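PDB 5TIP: major capsid protein from Paramecium bursaria Chlorella virus 1, which self-assembles as trimers into the large icosahedral capsid of the virus, carrying host-added N-linked glycans. Local coordinates for residues A[114-119]-A[260-264]; A[232-238]-A[410-415]; A[252-258]-A[366-371]; A[317-321]-A[373-379]. One frame throughout, in Å; residues are numbered along the deposited sequence.

Interaction 1 is the deepest of the four and the one that joins the two halves of the chain, setting a helix of the N-terminal half on strand 257-266 of the C-terminal half mainly by apolar and aromatic packing. The other three lie within the C-terminal half and rest on antiparallel backbone hydrogen bonds. Interactions 1 and 3 share strand 257-266, and interaction 2 uses its sheet neighbour, strand 412-426. Interaction 4 belongs to another sheet, whose Ile317 and Leu378 pack on Leu261 and Ile415 of the first. Interactions 2 and 4 are partly buried and recruit waters, whereas interaction 3 is buried and, like interaction 4, touches a second subunit, and also the third.

Interaction 1 of 4, residues A[114-119]-A[260-264]; sequences TYDALF and YLAWN
Phe119, on helix 109-119, meets Tyr260 of strand 257-266, and with Thr114, five residues earlier, these residues bury most of the surface where the two jelly rolls of this double jelly-roll capsid protein adjoin. The helix runs across the strand at 116°, with the axes 9.9 Å apart, a spacing that side chains of both elements must fill. Residues 260, 262 and 264 all turn toward the helix, as alternation in a strand requires. The two rings come from opposite directions. Phe119 lays its CZ over one face of the tyrosine, toward the rim, 3.4 Å from Tyr260 CZ. With the planes inclined at 47°, the pair is oblique, and the aromatic side chains are long enough to bridge the gap. Tyr260 CG sits between its backbone N and carbonyl carbon (chi1 58°), which sends the ring out toward the helix. Where the elements come closer a small residue fits: Ala262 CB touches Leu118 CD1 at 3.6 Å, and Leu118 also packs on Val350 and Leu352 of the neighbouring strand. Thr114 suits a mixed position, because its methyl can join this apolar patch while its hydroxyl is hydrogen-bonded to Asp110 O within the helix. Thr114 CG2 lies 4.2 Å from Ala262 CB, and Thr114 OG1 is 3.0 Å from Asn264 ND2.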
loop_
_atom_site.group_PDB
_atom_site.type_symbol
_atom_site.label_atom_id
_atom_site.label_comp_id
_atom_site.label_asym_id
_atom_site.label_seq_id
_atom_site.Cartn_x
_atom_site.Cartn_y
_atom_site.Cartn_z
ATOM N N THR A 114 -7.628 -4.155 -17.808
ATOM C CA THR A 114 -8.680 -4.192 -16.797
ATOM C C THR A 114 -8.150 -4.708 -15.464
ATOM O O THR A 114 -8.491 -4.170 -14.403
ATOM C CB THR A 114 -9.840 -5.062 -17.284
ATOM O OG1 THR A 114 -10.406 -4.484 -18.466
ATOM C CG2 THR A 114 -10.921 -5.175 -16.216
ATOM N N TYR A 115 -7.311 -5.747 -15.500
ATOM C CA TYR A 115 -6.724 -6.269 -14.270
ATOM C C TYR A 115 -5.876 -5.214 -13.574
ATOM O O TYR A 115 -5.902 -5.098 -12.342
ATOM C CB TYR A 115 -5.890 -7.513 -14.578
ATOM C CG TYR A 115 -5.125 -8.055 -13.393
ATOM C CD1 TYR A 115 -5.714 -8.949 -12.514
ATOM C CD2 TYR A 115 -3.811 -7.675 -13.158
ATOM C CE1 TYR A 115 -5.020 -9.446 -11.431
ATOM C CE2 TYR A 115 -3.108 -8.166 -12.078
ATOM C CZ TYR A 115 -3.717 -9.053 -11.217
ATOM O OH TYR A 115 -3.025 -9.551 -10.137
ATOM N N ASP A 116 -5.116 -4.436 -14.345
ATOM C CA ASP A 116 -4.271 -3.404 -13.755
ATOM C C ASP A 116 -5.108 -2.312 -13.099
ATOM O O ASP A 116 -4.736 -1.787 -12.043
ATOM C CB ASP A 116 -3.353 -2.814 -14.827
ATOM C CG ASP A 116 -2.349 -1.830 -14.260
ATOM O OD1 ASP A 116 -1.561 -2.224 -13.375
ATOM O OD2 ASP A 116 -2.343 -0.663 -14.702
ATOM N N ALA A 117 -6.244 -1.963 -13.705
ATOM C CA ALA A 117 -7.079 -0.899 -13.158
ATOM C C ALA A 117 -7.782 -1.322 -11.874
ATOM O O ALA A 117 -8.101 -0.472 -11.036
ATOM C CB ALA A 117 -8.109 -0.455 -14.197
ATOM N N LEU A 118 -8.030 -2.617 -11.698
ATOM C CA LEU A 118 -8.789 -3.108 -10.555
ATOM C C LEU A 118 -7.922 -3.676 -9.439
ATOM O O LEU A 118 -8.173 -3.385 -8.266
ATOM C CB LEU A 118 -9.789 -4.180 -11.005
ATOM C CG LEU A 118 -11.104 -3.706 -11.623
ATOM C CD1 LEU A 118 -11.879 -4.891 -12.164
ATOM C CD2 LEU A 118 -11.936 -2.948 -10.600
ATOM N N PHE A 119 -6.910 -4.478 -9.766
ATOM C CA PHE A 119 -6.233 -5.295 -8.768
ATOM C C PHE A 119 -4.786 -4.896 -8.511
ATOM O O PHE A 119 -4.153 -5.471 -7.619
ATOM C CB PHE A 119 -6.313 -6.770 -9.173
ATOM C CG PHE A 119 -7.719 -7.285 -9.250
ATOM C CD1 PHE A 119 -8.422 -7.583 -8.095
ATOM C CD2 PHE A 119 -8.349 -7.445 -10.473
ATOM C CE1 PHE A 119 -9.719 -8.046 -8.158
ATOM C CE2 PHE A 119 -9.647 -7.908 -10.542
ATOM C CZ PHE A 119 -10.334 -8.208 -9.383
ATOM N N TYR A 260 -15.902 -13.042 -9.505
ATOM C CA TYR A 260 -16.361 -11.680 -9.735
ATOM C C TYR A 260 -16.607 -11.473 -11.222
ATOM O O TYR A 260 -16.156 -12.255 -12.063
ATOM C CB TYR A 260 -15.349 -10.655 -9.205
ATOM C CG TYR A 260 -13.962 -10.784 -9.803
ATOM C CD1 TYR A 260 -13.633 -10.154 -10.997
ATOM C CD2 TYR A 260 -12.980 -11.535 -9.169
ATOM C CE1 TYR A 260 -12.368 -10.271 -11.543
ATOM C CE2 TYR A 260 -11.711 -11.656 -9.708
ATOM C CZ TYR A 260 -11.411 -11.022 -10.895
ATOM O OH TYR A 260 -10.152 -11.138 -11.438
ATOM N N LEU A 261 -17.342 -10.409 -11.528
ATOM C CA LEU A 261 -17.509 -9.918 -12.887
ATOM C C LEU A 261 -16.875 -8.539 -13.006
ATOM O O LEU A 261 -17.036 -7.694 -12.121
ATOM C CB LEU A 261 -18.987 -9.842 -13.278
ATOM C CG LEU A 261 -19.805 -11.132 -13.237
ATOM C CD1 LEU A 261 -21.223 -10.868 -13.717
ATOM C CD2 LEU A 261 -19.148 -12.213 -14.076
ATOM N N ALA A 262 -16.145 -8.319 -14.094
ATOM C CA ALA A 262 -15.531 -7.031 -14.377
ATOM C C ALA A 262 -15.824 -6.650 -15.819
ATOM O O ALA A 262 -15.710 -7.484 -16.722
ATOM C CB ALA A 262 -14.019 -7.065 -14.138
ATOM N N TRP A 263 -16.205 -5.393 -16.037
ATOM C CA TRP A 263 -16.550 -4.966 -17.384
ATOM C C TRP A 263 -16.166 -3.507 -17.586
ATOM O O TRP A 263 -15.922 -2.766 -16.630
ATOM C CB TRP A 263 -18.040 -5.197 -17.682
ATOM C CG TRP A 263 -18.999 -4.341 -16.906
ATOM C CD1 TRP A 263 -19.595 -3.190 -17.330
ATOM C CD2 TRP A 263 -19.485 -4.578 -15.578
ATOM N NE1 TRP A 263 -20.419 -2.693 -16.349
ATOM C CE2 TRP A 263 -20.369 -3.528 -15.264
ATOM C CE3 TRP A 263 -19.256 -5.574 -14.625
ATOM C CZ2 TRP A 263 -21.022 -3.444 -14.037
ATOM C CZ3 TRP A 263 -19.905 -5.490 -13.408
ATOM C CH2 TRP A 263 -20.776 -4.432 -13.125
ATOM N N ASN A 264 -16.098 -3.111 -18.857
ATOM C CA ASN A 264 -15.801 -1.737 -19.233
ATOM C C ASN A 264 -16.451 -1.435 -20.576
ATOM O O ASN A 264 -16.795 -2.340 -21.340
ATOM C CB ASN A 264 -14.286 -1.477 -19.302
ATOM C CG ASN A 264 -13.586 -2.324 -20.357
ATOM O OD1 ASN A 264 -13.785 -2.140 -21.557
ATOM N ND2 ASN A 264 -12.741 -3.244 -19.908
#

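Interaction 2 of 4, residues A[232-238]-A[410-415]; sequences FTGSETA and LTALNI
With chi1 near -57° in both residues, Ser235 and Asn414 each carry the side chain beside the backbone N, and this brings Ser235 OG to Asn414 OD1 as a hydrogen-bond donor at 2.7 Å, tilted 32° from the carbonyl plane. The other end of that amide, ND2, is bonded to Asn264 OD1 on the next strand, so both ends of the asparagine are held. The Phe232 side chain crosses that of Asn414 obliquely, CG opposite its backbone N (chi1 176°), with the ring edge toward the amide: Phe232 CZ lies 3.4 Å from Asn414 OD1. Over the centre of one ring face sits Gly234 N, and Tyr416 stacks on the ring as well. Here strand 223-237 pairs antiparallel with strand 412-426 in a sheet of the C-terminal jelly roll, and a short loop interrupts it. Glycine suits position 234, since its backbone angles would press a CB against the preceding carbonyl. Water 1 spans the interruption, accepting from Thr233 N and donating to Ile415 O at 2.6 Å. Beyond it, Glu236 and Leu413 make a hydrogen-bonded pair: Glu236 N to Leu413 O and Leu413 N to Glu236 O, both 2.6 Å. Leu413 turns its branched end inward against Phe265, Ile250 and Leu380. At the far end Ala238 N donates to Thr411 O at 2.8 Å, while Ala238 CB packs 3.6 Å from the buried Leu410 O.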
loop_
_atom_site.group_PDB
_atom_site.type_symbol
_atom_site.label_atom_id
_atom_site.label_comp_id
_atom_site.label_asym_id
_atom_site.label_seq_id
_atom_site.Cartn_x
_atom_site.Cartn_y
_atom_site.Cartn_z
ATOM N N PHE A 232 -14.029 -14.851 -21.338
ATOM C CA PHE A 232 -14.300 -13.685 -22.172
ATOM C C PHE A 232 -14.759 -14.192 -23.527
ATOM O O PHE A 232 -13.996 -14.866 -24.226
ATOM C CB PHE A 232 -13.055 -12.806 -22.303
ATOM C CG PHE A 232 -13.229 -11.641 -23.233
ATOM C CD1 PHE A 232 -14.005 -10.555 -22.870
ATOM C CD2 PHE A 232 -12.608 -11.631 -24.471
ATOM C CE1 PHE A 232 -14.162 -9.482 -23.726
ATOM C CE2 PHE A 232 -12.761 -10.564 -25.330
ATOM C CZ PHE A 232 -13.540 -9.487 -24.957
ATOM N N THR A 233 -16.001 -13.882 -23.890
ATOM C CA THR A 233 -16.606 -14.385 -25.114
ATOM C C THR A 233 -16.572 -13.372 -26.252
ATOM O O THR A 233 -17.207 -13.597 -27.287
ATOM C CB THR A 233 -18.048 -14.819 -24.849
ATOM O OG1 THR A 233 -18.825 -13.680 -24.456
ATOM C CG2 THR A 233 -18.091 -15.857 -23.739
ATOM N N GLY A 234 -15.849 -12.275 -26.091
ATOM C CA GLY A 234 -15.811 -11.240 -27.100
ATOM C C GLY A 234 -16.559 -9.990 -26.661
ATOM O O GLY A 234 -17.357 -9.996 -25.719
ATOM N N SER A 235 -16.285 -8.899 -27.369
ATOM C CA SER A 235 -16.901 -7.621 -27.046
ATOM C C SER A 235 -18.384 -7.630 -27.393
ATOM O O SER A 235 -18.802 -8.210 -28.399
ATOM C CB SER A 235 -16.202 -6.494 -27.806
ATOM O OG SER A 235 -14.813 -6.465 -27.524
ATOM N N GLU A 236 -19.137 -6.884 -26.590
ATOM C CA GLU A 236 -20.563 -6.677 -26.784
ATOM C C GLU A 236 -20.710 -5.274 -27.380
ATOM O O GLU A 236 -19.846 -4.416 -27.187
ATOM C CB GLU A 236 -21.311 -6.776 -25.456
ATOM C CG GLU A 236 -21.265 -8.155 -24.820
ATOM C CD GLU A 236 -21.828 -9.234 -25.723
ATOM O OE1 GLU A 236 -22.849 -8.976 -26.396
ATOM O OE2 GLU A 236 -21.250 -10.341 -25.763
ATOM N N THR A 237 -21.802 -5.037 -28.097
ATOM C CA THR A 237 -22.036 -3.752 -28.745
ATOM C C THR A 237 -22.895 -2.888 -27.828
ATOM O O THR A 237 -24.093 -3.139 -27.669
ATOM C CB THR A 237 -22.703 -3.946 -30.104
ATOM O OG1 THR A 237 -21.865 -4.760 -30.933
ATOM C CG2 THR A 237 -22.924 -2.605 -30.784
ATOM N N ALA A 238 -22.281 -1.873 -27.229
ATOM C CA ALA A 238 -23.019 -0.910 -26.429
ATOM C C ALA A 238 -23.633 0.157 -27.325
ATOM O O ALA A 238 -23.065 0.538 -28.352
ATOM C CB ALA A 238 -22.109 -0.259 -25.387
ATOM N N LEU A 410 -17.959 4.847 -27.125
ATOM C CA LEU A 410 -17.698 3.709 -26.246
ATOM C C LEU A 410 -18.690 2.592 -26.580
ATOM O O LEU A 410 -19.664 2.337 -25.869
ATOM C CB LEU A 410 -17.804 4.132 -24.787
ATOM C CG LEU A 410 -16.922 5.301 -24.339
ATOM C CD1 LEU A 410 -17.228 5.676 -22.897
ATOM C CD2 LEU A 410 -15.449 4.969 -24.508
ATOM N N THR A 411 -18.416 1.910 -27.692
ATOM C CA THR A 411 -19.344 0.930 -28.241
ATOM C C THR A 411 -18.914 -0.512 -28.008
ATOM O O THR A 411 -19.689 -1.427 -28.309
ATOM C CB THR A 411 -19.525 1.158 -29.745
ATOM O OG1 THR A 411 -18.242 1.150 -30.384
ATOM C CG2 THR A 411 -20.201 2.495 -30.000
ATOM N N ALA A 412 -17.711 -0.740 -27.489
ATOM C CA ALA A 412 -17.214 -2.085 -27.217
ATOM C C ALA A 412 -17.376 -2.369 -25.729
ATOM O O ALA A 412 -16.688 -1.770 -24.896
ATOM C CB ALA A 412 -15.758 -2.226 -27.653
ATOM N N LEU A 413 -18.289 -3.280 -25.398
ATOM C CA LEU A 413 -18.528 -3.700 -24.021
ATOM C C LEU A 413 -17.802 -5.021 -23.791
ATOM O O LEU A 413 -18.177 -6.050 -24.362
ATOM C CB LEU A 413 -20.024 -3.833 -23.742
ATOM C CG LEU A 413 -20.421 -4.530 -22.437
ATOM C CD1 LEU A 413 -19.857 -3.788 -21.235
ATOM C CD2 LEU A 413 -21.934 -4.655 -22.326
ATOM N N ASN A 414 -16.766 -4.989 -22.960
ATOM C CA ASN A 414 -15.989 -6.173 -22.620
ATOM C C ASN A 414 -16.375 -6.627 -21.219
ATOM O O ASN A 414 -16.196 -5.880 -20.254
ATOM C CB ASN A 414 -14.491 -5.883 -22.691
ATOM C CG ASN A 414 -14.064 -5.341 -24.038
ATOM O OD1 ASN A 414 -13.925 -6.088 -25.006
ATOM N ND2 ASN A 414 -13.846 -4.033 -24.106
ATOM N N ILE A 415 -16.899 -7.844 -21.108
ATOM C CA ILE A 415 -17.319 -8.410 -19.831
ATOM C C ILE A 415 -16.410 -9.587 -19.515
ATOM O O ILE A 415 -16.280 -10.516 -20.323
ATOM C CB ILE A 415 -18.793 -8.839 -19.855
ATOM C CG1 ILE A 415 -19.676 -7.678 -20.314
ATOM C CG2 ILE A 415 -19.229 -9.321 -18.481
ATOM C CD1 ILE A 415 -21.130 -8.045 -20.468
HETATM O O HOH W 1 -17.424 -11.883 -22.230
#

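Interaction 3 of 4, residues A[252-258]-A[366-371]; sequences LNFNHPT and GTCNFS. With HG (mercury (II) ion), chain T.
Segments 252-258 and 366-371 run antiparallel, Thr258 and Cys368 forming a hydrogen-bonded pair (Thr258 N to Cys368 O, 2.6 Å) and Pro257 and Asn369 a non-hydrogen-bonded one, a place where the pairing with 366-371 asks for no N-H from proline. Phe370 buries the most surface. Phe254 turns its edge toward the face of Phe370 in a T-shaped pair, centroids 6.0 Å apart and planes at 80°, while Thr258 OG1 approaches Phe370 CD1 obliquely at 3.3 Å. The same hydroxyl donates to His256 O, which also accepts from Phe370 N; the two donors reach this carbonyl from opposite faces of its plane. Ser371 OG accepts from His256 N at 2.8 Å and is also hydrogen-bonded to O of Asn436, the C-terminal residue. Asn369 OD1 accepts from Ser371 N, two residues on, in an Asx turn. Cys368, its SG opposite the backbone N (chi1 173°), binds a mercury ion at 2.5 Å. Gln13 of the second subunit packs on His256, Pro257 and Ser371, and Tyr33 of the third on Thr367. The arrangement is a short strand, 368-369, added beside strand 257-266 of a jelly-roll sheet, at the subunit interface of the capsid trimer.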
loop_
_atom_site.group_PDB
_atom_site.type_symbol
_atom_site.label_atom_id
_atom_site.label_comp_id
_atom_site.label_asym_id
_atom_site.label_seq_id
_atom_site.Cartn_x
_atom_site.Cartn_y
_atom_site.Cartn_z
ATOM N N LEU A 252 -25.403 -13.027 -20.416
ATOM C CA LEU A 252 -24.073 -13.491 -20.053
ATOM C C LEU A 252 -23.936 -14.971 -20.380
ATOM O O LEU A 252 -24.888 -15.744 -20.245
ATOM C CB LEU A 252 -23.802 -13.250 -18.567
ATOM C CG LEU A 252 -23.888 -11.808 -18.057
ATOM C CD1 LEU A 252 -23.589 -11.738 -16.566
ATOM C CD2 LEU A 252 -22.947 -10.900 -18.833
ATOM N N ASN A 253 -22.743 -15.322 -20.762
ATOM C CA ASN A 253 -22.458 -16.653 -21.101
ATOM C C ASN A 253 -21.195 -17.129 -20.394
ATOM O O ASN A 253 -20.185 -17.316 -20.976
ATOM C CB ASN A 253 -22.435 -16.779 -22.631
ATOM C CG ASN A 253 -21.970 -18.095 -23.106
ATOM O OD1 ASN A 253 -22.136 -19.075 -22.476
ATOM N ND2 ASN A 253 -21.385 -18.107 -24.229
ATOM N N PHE A 254 -21.317 -17.296 -19.098
ATOM C CA PHE A 254 -20.241 -17.745 -18.232
ATOM C C PHE A 254 -20.607 -19.087 -17.608
ATOM O O PHE A 254 -21.765 -19.512 -17.633
ATOM C CB PHE A 254 -19.958 -16.706 -17.142
ATOM C CG PHE A 254 -19.555 -15.361 -17.680
ATOM C CD1 PHE A 254 -18.646 -15.256 -18.720
ATOM C CD2 PHE A 254 -20.106 -14.202 -17.160
ATOM C CE1 PHE A 254 -18.281 -14.020 -19.219
ATOM C CE2 PHE A 254 -19.746 -12.964 -17.655
ATOM C CZ PHE A 254 -18.834 -12.874 -18.685
ATOM N N ASN A 255 -19.600 -19.754 -17.047
ATOM C CA ASN A 255 -19.789 -21.036 -16.381
ATOM C C ASN A 255 -18.881 -21.090 -15.161
ATOM O O ASN A 255 -18.107 -20.163 -14.898
ATOM C CB ASN A 255 -19.511 -22.213 -17.325
ATOM C CG ASN A 255 -20.482 -22.274 -18.489
ATOM O OD1 ASN A 255 -20.114 -22.020 -19.634
ATOM N ND2 ASN A 255 -21.731 -22.623 -18.200
ATOM N N HIS A 256 -18.994 -22.192 -14.404
ATOM C CA HIS A 256 -18.139 -22.523 -13.266
ATOM C C HIS A 256 -18.368 -21.570 -12.095
ATOM O O HIS A 256 -18.978 -20.507 -12.269
ATOM C CB HIS A 256 -16.667 -22.506 -13.686
ATOM C CG HIS A 256 -16.345 -23.448 -14.802
ATOM N ND1 HIS A 256 -15.763 -23.037 -15.981
ATOM C CD2 HIS A 256 -16.523 -24.786 -14.917
ATOM C CE1 HIS A 256 -15.604 -24.079 -16.777
ATOM N NE2 HIS A 256 -16.053 -25.153 -16.154
ATOM N N PRO A 257 -17.923 -21.924 -10.888
ATOM C CA PRO A 257 -17.986 -20.973 -9.766
ATOM C C PRO A 257 -17.133 -19.743 -10.044
ATOM O O PRO A 257 -15.911 -19.830 -10.184
ATOM C CB PRO A 257 -17.445 -21.787 -8.586
ATOM C CG PRO A 257 -17.720 -23.202 -8.951
ATOM C CD PRO A 257 -17.537 -23.274 -10.439
ATOM N N THR A 258 -17.790 -18.588 -10.114
ATOM C CA THR A 258 -17.167 -17.343 -10.539
ATOM C C THR A 258 -16.939 -16.436 -9.337
ATOM O O THR A 258 -17.846 -16.239 -8.522
ATOM C CB THR A 258 -18.039 -16.634 -11.579
ATOM O OG1 THR A 258 -18.192 -17.480 -12.726
ATOM C CG2 THR A 258 -17.411 -15.319 -12.010
ATOM N N GLY A 366 -16.070 -17.119 -1.617
ATOM C CA GLY A 366 -17.392 -16.829 -2.127
ATOM C C GLY A 366 -17.414 -16.862 -3.637
ATOM O O GLY A 366 -16.656 -16.141 -4.291
ATOM N N THR A 367 -18.272 -17.700 -4.209
ATOM C CA THR A 367 -18.378 -17.828 -5.653
ATOM C C THR A 367 -19.842 -17.942 -6.037
ATOM O O THR A 367 -20.719 -18.149 -5.194
ATOM C CB THR A 367 -17.608 -19.048 -6.185
ATOM O OG1 THR A 367 -18.129 -20.243 -5.589
ATOM C CG2 THR A 367 -16.118 -18.936 -5.889
ATOM N N CYS A 368 -20.103 -17.791 -7.331
ATOM C CA CYS A 368 -21.403 -18.088 -7.907
ATOM C C CYS A 368 -21.213 -19.060 -9.057
ATOM O O CYS A 368 -20.416 -18.803 -9.965
ATOM C CB CYS A 368 -22.103 -16.826 -8.399
ATOM S SG CYS A 368 -23.606 -17.197 -9.300
ATOM N N ASN A 369 -21.943 -20.172 -9.021
ATOM C CA ASN A 369 -21.808 -21.219 -10.030
ATOM C C ASN A 369 -22.687 -20.852 -11.219
ATOM O O ASN A 369 -23.900 -21.068 -11.203
ATOM C CB ASN A 369 -22.185 -22.575 -9.448
ATOM C CG ASN A 369 -21.665 -23.728 -10.279
ATOM O OD1 ASN A 369 -21.384 -23.575 -11.467
ATOM N ND2 ASN A 369 -21.523 -24.891 -9.655
ATOM N N PHE A 370 -22.067 -20.293 -12.260
ATOM C CA PHE A 370 -22.791 -19.950 -13.478
ATOM C C PHE A 370 -23.153 -21.168 -14.316
ATOM O O PHE A 370 -23.942 -21.032 -15.258
ATOM C CB PHE A 370 -21.972 -18.973 -14.319
ATOM C CG PHE A 370 -22.117 -17.543 -13.896
ATOM C CD1 PHE A 370 -21.413 -17.054 -12.811
ATOM C CD2 PHE A 370 -22.958 -16.686 -14.585
ATOM C CE1 PHE A 370 -21.545 -15.736 -12.421
ATOM C CE2 PHE A 370 -23.093 -15.366 -14.200
ATOM C CZ PHE A 370 -22.385 -14.891 -13.116
ATOM N N SER A 371 -22.599 -22.343 -14.008
ATOM C CA SER A 371 -22.994 -23.555 -14.717
ATOM C C SER A 371 -24.378 -24.040 -14.312
ATOM O O SER A 371 -24.958 -24.874 -15.016
ATOM C CB SER A 371 -21.975 -24.669 -14.472
ATOM O OG SER A 371 -20.688 -24.309 -14.940
HETATM HG HG HG T . -24.814 -15.139 -10.147
#

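Interaction 4 of 4, residues A[317-321]-A[373-379]; sequences IQLNG and IDNATLS
The side-chain amides of Asn320 and Asn375 are the flat groups here, and each is engaged through its oxygen: Asn320 OD1 receives Asn375 N nearly along the C=O axis at 2.9 Å, and Asn375 OD1 takes Thr377 OG1 in the carbonyl plane, on a lone pair, at 2.7 Å. They sit where strand 312-319 of the C-terminal jelly roll ends in a beta hairpin beside the antiparallel strand 376-387. The backbone angles of Asn320 and Gly321 fit a type I' turn, whose positive phi values asparagine and glycine tolerate well. Asn320 CB points away from the neighbouring segment, but with CG beside the backbone N (chi1 -65°) the amide folds back. Its OD1 thus prolongs the ladder formed by Gln318 with Thr377 and by Asn320 N with Asn375 O, the latter bond 2.6 Å long. On the face that carries Ile317, Leu319 and Leu378, Leu319 is met by Ile373 from the loop before strand 376-387; their side chains cross at about a right angle, Leu319 CD2 3.7 Å from Ile373 CG2, and Ser5 and Ala9 of the second subunit pack on this pair. Ile317 CG1 meets Leu378 CD1 at 3.9 Å. At the turn, water 2 accepts from Asn320 ND2 at 3.1 Å and from Asp374 N at 2.6 Å.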
loop_
_atom_site.group_PDB
_atom_site.type_symbol
_atom_site.label_atom_id
_atom_site.label_comp_id
_atom_site.label_asym_id
_atom_site.label_seq_id
_atom_site.Cartn_x
_atom_site.Cartn_y
_atom_site.Cartn_z
ATOM N N ILE A 317 -27.939 -7.075 -12.158
ATOM C CA ILE A 317 -27.820 -8.412 -12.724
ATOM C C ILE A 317 -29.108 -9.167 -12.441
ATOM O O ILE A 317 -29.639 -9.111 -11.325
ATOM C CB ILE A 317 -26.603 -9.166 -12.156
ATOM C CG1 ILE A 317 -25.314 -8.404 -12.461
ATOM C CG2 ILE A 317 -26.533 -10.575 -12.723
ATOM C CD1 ILE A 317 -24.083 -9.027 -11.847
ATOM N N GLN A 318 -29.616 -9.863 -13.453
ATOM C CA GLN A 318 -30.813 -10.677 -13.319
ATOM C C GLN A 318 -30.439 -12.148 -13.422
ATOM O O GLN A 318 -29.659 -12.545 -14.296
ATOM C CB GLN A 318 -31.851 -10.321 -14.387
ATOM C CG GLN A 318 -32.430 -8.919 -14.248
ATOM C CD GLN A 318 -33.638 -8.691 -15.140
ATOM O OE1 GLN A 318 -34.396 -9.619 -15.425
ATOM N NE2 GLN A 318 -33.822 -7.452 -15.585
ATOM N N LEU A 319 -31.004 -12.953 -12.528
ATOM C CA LEU A 319 -30.733 -14.383 -12.454
ATOM C C LEU A 319 -32.047 -15.107 -12.707
ATOM O O LEU A 319 -32.930 -15.120 -11.841
ATOM C CB LEU A 319 -30.135 -14.750 -11.097
ATOM C CG LEU A 319 -29.380 -16.069 -10.931
ATOM C CD1 LEU A 319 -28.499 -15.991 -9.697
ATOM C CD2 LEU A 319 -30.334 -17.249 -10.821
ATOM N N ASN A 320 -32.173 -15.703 -13.893
ATOM C CA ASN A 320 -33.393 -16.394 -14.307
ATOM C C ASN A 320 -34.604 -15.465 -14.245
ATOM O O ASN A 320 -35.681 -15.845 -13.783
ATOM C CB ASN A 320 -33.624 -17.657 -13.475
ATOM C CG ASN A 320 -32.548 -18.702 -13.698
ATOM O OD1 ASN A 320 -32.030 -18.847 -14.806
ATOM N ND2 ASN A 320 -32.200 -19.432 -12.643
ATOM N N GLY A 321 -34.418 -14.230 -14.714
ATOM C CA GLY A 321 -35.482 -13.253 -14.789
ATOM C C GLY A 321 -35.716 -12.441 -13.533
ATOM O O GLY A 321 -36.403 -11.414 -13.600
ATOM N N ILE A 373 -26.956 -21.808 -13.709
ATOM C CA ILE A 373 -27.865 -20.699 -13.969
ATOM C C ILE A 373 -28.195 -20.711 -15.453
ATOM O O ILE A 373 -27.299 -20.585 -16.297
ATOM C CB ILE A 373 -27.259 -19.352 -13.549
ATOM C CG1 ILE A 373 -26.812 -19.405 -12.088
ATOM C CG2 ILE A 373 -28.258 -18.230 -13.775
ATOM C CD1 ILE A 373 -26.068 -18.176 -11.641
ATOM N N ASP A 374 -29.483 -20.866 -15.770
ATOM C CA ASP A 374 -29.894 -20.911 -17.168
ATOM C C ASP A 374 -29.817 -19.533 -17.813
ATOM O O ASP A 374 -29.348 -19.401 -18.949
ATOM C CB ASP A 374 -31.310 -21.477 -17.278
ATOM C CG ASP A 374 -31.363 -22.968 -17.016
ATOM O OD1 ASP A 374 -30.331 -23.644 -17.213
ATOM O OD2 ASP A 374 -32.436 -23.467 -16.616
ATOM N N ASN A 375 -30.267 -18.497 -17.108
ATOM C CA ASN A 375 -30.310 -17.145 -17.652
ATOM C C ASN A 375 -29.680 -16.187 -16.653
ATOM O O ASN A 375 -30.241 -15.941 -15.580
ATOM C CB ASN A 375 -31.746 -16.726 -17.980
ATOM C CG ASN A 375 -31.821 -15.381 -18.689
ATOM O OD1 ASN A 375 -31.293 -14.377 -18.210
ATOM N ND2 ASN A 375 -32.478 -15.361 -19.842
ATOM N N ALA A 376 -28.518 -15.647 -17.007
ATOM C CA ALA A 376 -27.881 -14.570 -16.265
ATOM C C ALA A 376 -27.747 -13.382 -17.202
ATOM O O ALA A 376 -27.189 -13.512 -18.297
ATOM C CB ALA A 376 -26.511 -14.988 -15.727
ATOM N N THR A 377 -28.249 -12.229 -16.775
ATOM C CA THR A 377 -28.336 -11.062 -17.638
ATOM C C THR A 377 -27.826 -9.830 -16.906
ATOM O O THR A 377 -28.131 -9.625 -15.728
ATOM C CB THR A 377 -29.781 -10.835 -18.105
ATOM O OG1 THR A 377 -30.249 -12.001 -18.795
ATOM C CG2 THR A 377 -29.867 -9.636 -19.033
ATOM N N LEU A 378 -27.050 -9.015 -17.613
ATOM C CA LEU A 378 -26.583 -7.731 -17.108
ATOM C C LEU A 378 -27.451 -6.634 -17.713
ATOM O O LEU A 378 -27.336 -6.329 -18.905
ATOM C CB LEU A 378 -25.109 -7.518 -17.448
ATOM C CG LEU A 378 -24.509 -6.177 -17.023
ATOM C CD1 LEU A 378 -24.498 -6.038 -15.508
ATOM C CD2 LEU A 378 -23.108 -6.009 -17.593
ATOM N N SER A 379 -28.325 -6.051 -16.899
ATOM C CA SER A 379 -29.218 -4.992 -17.349
ATOM C C SER A 379 -28.519 -3.650 -17.171
ATOM O O SER A 379 -28.148 -3.282 -16.052
ATOM C CB SER A 379 -30.535 -5.027 -16.575
ATOM O OG SER A 379 -31.435 -4.044 -17.052
HETATM O O HOH W 2 -30.835 -21.914 -13.848
#